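PDB 6P8P: type III CBASS phage resistance system CD-NTase-associated protein Cap8 from Pseudomonas aeruginosa, which is a HORMA domain protein that probably takes part, with a Trip13-like ATPase, in regulating a bacterial cGAS-like enzyme during immunity against bacteriophages. Local coordinates for residues A52-A55 with P56-A59; T8-S11 with S12-D16; E94-K97 with G98-M102. The protein carries 2 engineered substitutions. All coordinates share one frame; numbering follows the deposited sequence. Where two conformers were deposited one is given.

Contact 1 (A52-A55 with P56-A59). With CA (calcium ion), chain E.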
# COMPACT_ATOMS: atom_id res chain seq x y z
N ALA A 52 2.22 5.32 -7.15
CA ALA A 52 2.45 6.66 -6.63
C ALA A 52 3.94 6.98 -6.59
O ALA A 52 4.32 8.16 -6.67
CB ALA A 52 1.82 6.80 -5.23
N ASP A 53 4.79 5.98 -6.43
CA ASP A 53 6.23 6.15 -6.48
C ASP A 53 6.79 6.08 -7.89
O ASP A 53 8.02 6.12 -8.05
CB ASP A 53 6.90 5.10 -5.57
CG ASP A 53 6.70 5.43 -4.06
OD1 ASP A 53 6.67 6.63 -3.72
OD2 ASP A 53 6.58 4.50 -3.22
N GLN A 54 5.92 6.00 -8.90
CA GLN A 54 6.28 5.97 -10.33
C GLN A 54 7.12 4.76 -10.69
O GLN A 54 7.87 4.77 -11.69
CB GLN A 54 7.00 7.26 -10.78
CG GLN A 54 6.19 8.51 -10.51
CD GLN A 54 6.68 9.73 -11.27
OE1 GLN A 54 7.66 9.68 -12.00
NE2 GLN A 54 5.98 10.82 -11.09
N ALA A 55 6.95 3.68 -9.95
CA ALA A 55 7.71 2.48 -10.25
C ALA A 55 7.47 1.99 -11.67
O ALA A 55 8.43 1.50 -12.29
CB ALA A 55 7.40 1.37 -9.24
N PRO A 56 6.24 2.05 -12.24
CA PRO A 56 6.07 1.54 -13.61
C PRO A 56 6.38 2.54 -14.71
O PRO A 56 5.96 2.34 -15.86
CB PRO A 56 4.59 1.12 -13.65
CG PRO A 56 4.06 1.25 -12.22
CD PRO A 56 4.96 2.27 -11.55
N LYS A 57 7.10 3.62 -14.41
CA LYS A 57 7.41 4.58 -15.46
C LYS A 57 8.38 3.97 -16.48
O LYS A 57 8.21 4.15 -17.70
CB LYS A 57 8.01 5.85 -14.87
CG LYS A 57 8.34 6.91 -15.93
CD LYS A 57 9.00 8.15 -15.35
CE LYS A 57 9.53 9.03 -16.49
NZ LYS A 57 9.99 10.37 -16.05
N SER A 58 9.44 3.31 -15.99
CA SER A 58 10.48 2.80 -16.86
C SER A 58 10.68 1.29 -16.75
O SER A 58 11.56 0.75 -17.42
CB SER A 58 11.82 3.50 -16.59
OG SER A 58 11.68 4.89 -16.84
N ALA A 59 9.89 0.61 -15.94
CA ALA A 59 9.95 -0.81 -15.74
C ALA A 59 8.49 -1.24 -15.73
O ALA A 59 7.71 -0.72 -14.93
CB ALA A 59 10.63 -1.21 -14.44
CA CA E . 6.17 6.05 -1.42
O HOH W 1 8.19 11.68 -13.92
O HOH W 2 10.54 2.93 -13.36
O HOH W 3 8.63 5.82 -1.44
O HOH W 4 5.70 4.21 0.11
O HOH W 5 6.25 8.52 -1.87
O HOH W 6 3.94 5.71 -2.23
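Gln54 and Lys57 run side by side and point the same way where the chain leaves helix 44-52, and their tips share one water. The lysine can be followed outward. Its CB rests 3.4 Å from Gln54 O, the carbonyl that also accepts the backbone bond from Lys57 N at 3.1 Å. That bond is fairly straight at the hydrogen (160°), yet the donor stands well above the carbonyl plane rather than on a lone pair. With CG anti to the backbone N (chi1 -179°) and every later torsion extended, the chain climbs past the glutamine amide: CD passes Gln54 OE1 at 3.9 Å. At the tip NZ gives a hydrogen bond to water 1, which in turn donates to OE1 over 2.8 Å, closing a bridge between the two side chains. A second water works lower down, donating to Ala55 O and accepting from Ser58 N. Ala55 CB lies 3.5 Å from Pro56 CD, a close approach set largely by the peptide bond that joins them.

Gln54, with positive phi, is the C-prime residue of a Schellman motif that ends the helix. Just before it, Asp53 grips a calcium ion with both carboxylate oxygens, OD1 and OD2, and four waters also bind it. Asp53 of the second subunit contributes through OD1, so the metal bridges the dimer, while Gln110 holds OD2 from the same chain. The turn lies between helix 44-52 and strand 61-64, with Pro56 and Ala59 packed on Pro105 of strand 101-106.

Contact 2 (T8-S11 with S12-D16)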
# COMPACT_ATOMS: atom_id res chain seq x y z
N THR A 8 0.22 1.40 -22.10
CA THR A 8 0.74 2.55 -21.38
C THR A 8 -0.45 3.35 -20.87
O THR A 8 -1.22 3.89 -21.66
CB THR A 8 1.66 3.41 -22.25
OG1 THR A 8 2.79 2.63 -22.66
CG2 THR A 8 2.12 4.61 -21.48
N PHE A 9 -0.58 3.41 -19.56
CA PHE A 9 -1.70 4.10 -18.94
C PHE A 9 -1.31 5.46 -18.40
O PHE A 9 -0.24 5.62 -17.80
CB PHE A 9 -2.26 3.26 -17.79
CG PHE A 9 -3.22 2.23 -18.23
CD1 PHE A 9 -2.78 1.07 -18.87
CD2 PHE A 9 -4.58 2.42 -18.10
CE1 PHE A 9 -3.68 0.13 -19.31
CE2 PHE A 9 -5.49 1.48 -18.55
CZ PHE A 9 -5.04 0.34 -19.14
N ARG A 10 -2.20 6.43 -18.57
CA ARG A 10 -2.03 7.77 -18.00
C ARG A 10 -2.31 7.73 -16.50
O ARG A 10 -3.43 7.44 -16.06
CB ARG A 10 -2.97 8.75 -18.70
CG ARG A 10 -2.82 8.71 -20.24
CD ARG A 10 -3.99 9.43 -20.93
NE ARG A 10 -3.97 10.86 -20.68
CZ ARG A 10 -4.92 11.69 -21.08
NH1 ARG A 10 -5.98 11.21 -21.70
NH2 ARG A 10 -4.83 12.99 -20.82
N SER A 11 -1.30 8.06 -15.71
CA SER A 11 -1.45 8.02 -14.25
C SER A 11 -1.42 9.45 -13.72
O SER A 11 -1.98 10.35 -14.36
CB SER A 11 -0.36 7.14 -13.64
OG SER A 11 -0.60 6.95 -12.25
N SER A 12 -0.80 9.67 -12.57
CA SER A 12 -0.90 10.95 -11.90
C SER A 12 -0.22 12.03 -12.73
O SER A 12 0.89 11.82 -13.21
CB SER A 12 -0.24 10.87 -10.52
OG SER A 12 -0.43 12.09 -9.84
N PRO A 13 -0.83 13.22 -12.88
CA PRO A 13 -2.06 13.71 -12.24
C PRO A 13 -3.34 13.56 -13.03
O PRO A 13 -4.32 14.21 -12.68
CB PRO A 13 -1.75 15.22 -12.07
CG PRO A 13 -0.99 15.54 -13.34
CD PRO A 13 -0.12 14.31 -13.58
N HIS A 14 -3.35 12.74 -14.07
CA HIS A 14 -4.57 12.51 -14.82
C HIS A 14 -5.51 11.56 -14.10
O HIS A 14 -6.73 11.76 -14.12
CB HIS A 14 -4.22 11.97 -16.20
CG HIS A 14 -5.41 11.73 -17.08
ND1 HIS A 14 -6.13 12.76 -17.64
CD2 HIS A 14 -5.96 10.58 -17.53
CE1 HIS A 14 -7.09 12.24 -18.39
NE2 HIS A 14 -7.00 10.93 -18.35
N ARG A 15 -4.94 10.50 -13.52
CA ARG A 15 -5.62 9.59 -12.61
C ARG A 15 -4.80 9.52 -11.33
O ARG A 15 -3.58 9.56 -11.40
CB ARG A 15 -5.69 8.18 -13.19
CG ARG A 15 -6.62 7.95 -14.31
CD ARG A 15 -6.43 6.50 -14.75
NE ARG A 15 -7.29 6.07 -15.83
CZ ARG A 15 -6.87 5.92 -17.09
NH1 ARG A 15 -5.63 6.23 -17.44
NH2 ARG A 15 -7.72 5.48 -18.01
N ASP A 16 -5.45 9.39 -10.18
CA ASP A 16 -4.67 9.09 -8.99
C ASP A 16 -4.19 7.63 -9.03
O ASP A 16 -4.55 6.85 -9.93
CB ASP A 16 -5.44 9.45 -7.72
CG ASP A 16 -6.54 8.47 -7.34
OD1 ASP A 16 -6.46 7.26 -7.54
OD2 ASP A 16 -7.53 8.97 -6.74
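Arg10 and His14 form a stack: the guanidinium lies flat over one face of the imidazole, centres 3.6 Å apart and planes 12° from parallel. CZ sits 3.4 Å above the His14 ring plane, displaced toward the rim, and NH2 comes closest to His14 CE1. A bend at chi3 (68°) lays the guanidinium over the ring, and lower down the arginine CB touches His14 CD2 at 3.7 Å. The polar end of Arg10 is held from outside the turn, NE donating to Ala80 O.

Three hydrogen bonds join the two halves. Arg15 NH1 reaches back to Arg10 O over 2.9 Å, in the carbonyl plane and on a lone pair, with the oxygen almost in the guanidinium plane. Ser11 O receives two backbone donors, His14 N at 2.8 Å with a bent angle (132°) and Arg15 N at 3.1 Å, nearly straight. The two bonds close a tight loop that contains the cis peptide before Pro13.

Arg15 NH1 also has a charged partner and an aromatic one. It forms a salt bridge with Glu88, whose carboxylate accepts Arg10 N as well, which would offset the charge of Arg15. The same NH1 lies at the edge of the Phe9 ring, 4.0 Å from CD2; the ring and guanidinium planes meet obliquely, with CD2 over a face of the guanidinium.

The turn connects edge strand 4-10 to helix 17-29, whose N-cap is Asp16. Phe9 packs on Ala23 and Leu27 of that helix, and Ser11, beside strand 69-75, bonds through OG to Thr20.

Contact 3 (E94-K97 with G98-M102). Engineered in segment 98-102: Met102 (natural residue Val).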
# COMPACT_ATOMS: atom_id res chain seq x y z
N GLU A 94 -7.42 -13.21 -23.46
CA GLU A 94 -7.69 -13.28 -22.02
C GLU A 94 -6.37 -13.14 -21.26
O GLU A 94 -5.58 -14.09 -21.22
CB GLU A 94 -8.39 -14.60 -21.66
CG GLU A 94 -8.66 -14.76 -20.15
CD GLU A 94 -9.35 -16.07 -19.79
OE1 GLU A 94 -9.82 -16.78 -20.71
OE2 GLU A 94 -9.45 -16.39 -18.59
N PRO A 95 -6.09 -11.98 -20.65
CA PRO A 95 -4.70 -11.69 -20.26
C PRO A 95 -4.22 -12.45 -19.02
O PRO A 95 -3.01 -12.47 -18.76
CB PRO A 95 -4.74 -10.18 -20.00
CG PRO A 95 -5.99 -9.67 -20.61
CD PRO A 95 -6.96 -10.80 -20.52
N LEU A 96 -5.11 -13.05 -18.24
CA LEU A 96 -4.70 -13.86 -17.10
C LEU A 96 -5.16 -15.32 -17.25
O LEU A 96 -5.38 -16.02 -16.27
CB LEU A 96 -5.22 -13.26 -15.80
CG LEU A 96 -4.73 -11.84 -15.48
CD1 LEU A 96 -5.32 -11.36 -14.16
CD2 LEU A 96 -3.22 -11.74 -15.44
N LYS A 97 -5.25 -15.79 -18.47
CA LYS A 97 -5.72 -17.15 -18.73
C LYS A 97 -4.83 -18.18 -18.06
O LYS A 97 -3.60 -18.11 -18.14
CB LYS A 97 -5.78 -17.38 -20.23
CG LYS A 97 -6.43 -18.70 -20.63
CD LYS A 97 -6.47 -18.78 -22.15
CE LYS A 97 -7.42 -19.87 -22.61
NZ LYS A 97 -7.12 -21.16 -21.95
N GLY A 98 -5.45 -19.15 -17.39
CA GLY A 98 -4.70 -20.31 -16.94
C GLY A 98 -3.80 -19.99 -15.78
O GLY A 98 -4.18 -19.29 -14.84
N ASP A 99 -2.56 -20.49 -15.86
CA ASP A 99 -1.55 -20.35 -14.81
C ASP A 99 -0.92 -18.97 -14.94
O ASP A 99 0.13 -18.77 -15.56
CB ASP A 99 -0.52 -21.46 -14.92
CG ASP A 99 0.56 -21.35 -13.87
OD1 ASP A 99 0.33 -20.70 -12.84
OD2 ASP A 99 1.64 -21.92 -14.07
N TRP A 100 -1.58 -17.99 -14.35
CA TRP A 100 -1.21 -16.60 -14.56
C TRP A 100 -0.30 -16.10 -13.45
O TRP A 100 -0.20 -16.68 -12.37
CB TRP A 100 -2.47 -15.72 -14.63
CG TRP A 100 -3.26 -15.64 -13.37
CD1 TRP A 100 -4.28 -16.46 -12.97
CD2 TRP A 100 -3.12 -14.66 -12.32
NE1 TRP A 100 -4.78 -16.06 -11.76
CE2 TRP A 100 -4.06 -14.96 -11.33
CE3 TRP A 100 -2.26 -13.57 -12.13
CZ2 TRP A 100 -4.20 -14.20 -10.18
CZ3 TRP A 100 -2.39 -12.82 -10.97
CH2 TRP A 100 -3.34 -13.14 -10.01
N GLY A 101 0.40 -15.00 -13.76
CA GLY A 101 1.21 -14.33 -12.76
C GLY A 101 1.32 -12.87 -13.11
O GLY A 101 1.00 -12.44 -14.22
N MET A 102 1.78 -12.09 -12.14
CA MET A 102 2.01 -10.67 -12.34
C MET A 102 3.26 -10.26 -11.59
O MET A 102 3.46 -10.65 -10.43
CB MET A 102 0.83 -9.82 -11.87
CG MET A 102 -0.35 -9.85 -12.77
SD MET A 102 -1.55 -8.63 -12.27
CE MET A 102 -0.62 -7.10 -12.51
O HOH W 7 -8.63 -18.91 -17.34
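A type I beta turn from Glu94 to Lys97, closed by Lys97 N to Glu94 O at 3.2 Å, runs into Gly98 with positive phi and an inverse gamma turn centred on Asp99, bringing the alpha carbons of Leu96 and Trp100 within 5.1 Å. Leu96 lies across one face of the Trp100 indole, its CB 3.9 Å from Trp100 CB and its CD2 equally near CE3 on the six-membered ring. CD1 stands over the same face, displaced toward the rim. The Leu96 O atom also comes 3.4 Å from Trp100 CB. Trp100 takes the crowded position, CG between the backbone N and the carbonyl carbon (chi1 66°), which folds its indole back toward the leucine.

This is the loop leading into strand 101-106, an inner strand of the mixed sheet in the HORMA domain, between 61-64 and 125-129, and the indole marks where the chain enters it. Trp100 packs on Ala36, Glu39 and Leu40 of helix 35-42, and makes a cation-pi contact with Arg124. That arginine also pairs with Asp99 OD1 and donates to Trp100 O, tying the turn to the residue just before strand 125-129.

Farther on, Leu96 CD2 brushes CG of Met102, an engineered residue, at 4.4 Å; Met102 continues among Trp21 and Leu28 of helix 17-29. On the polar side a water accepts a hydrogen bond from Gly98 N at 3.2 Å and donates to Glu94 OE2, which has a salt bridge to Lys32. The backbone of Lys97 is bonded to Asp66, beyond strand 61-64.

Overall arrangement
Along the chain contact 2 comes first, then contact 1, then contact 3, each closing before the next opens. Contacts 1 and 2 are neighbours, with centres 11 Å apart and nearest atoms about 6 Å apart, whereas contact 3 lies across the chain's centre from both, 22 and 24 Å away between centres. Contacts 2 and 3 reach the same mixed sheet, at edge strand 4-10 and strand 101-106 respectively, and both also meet helix 17-29; contact 1 packs against strand 101-106 from its own loop. The dimer interface is on the side of contacts 1 and 2: the calcium at contact 1 is shared with the second subunit, whose Trp113 packs on both, while no other chain touches contact 3.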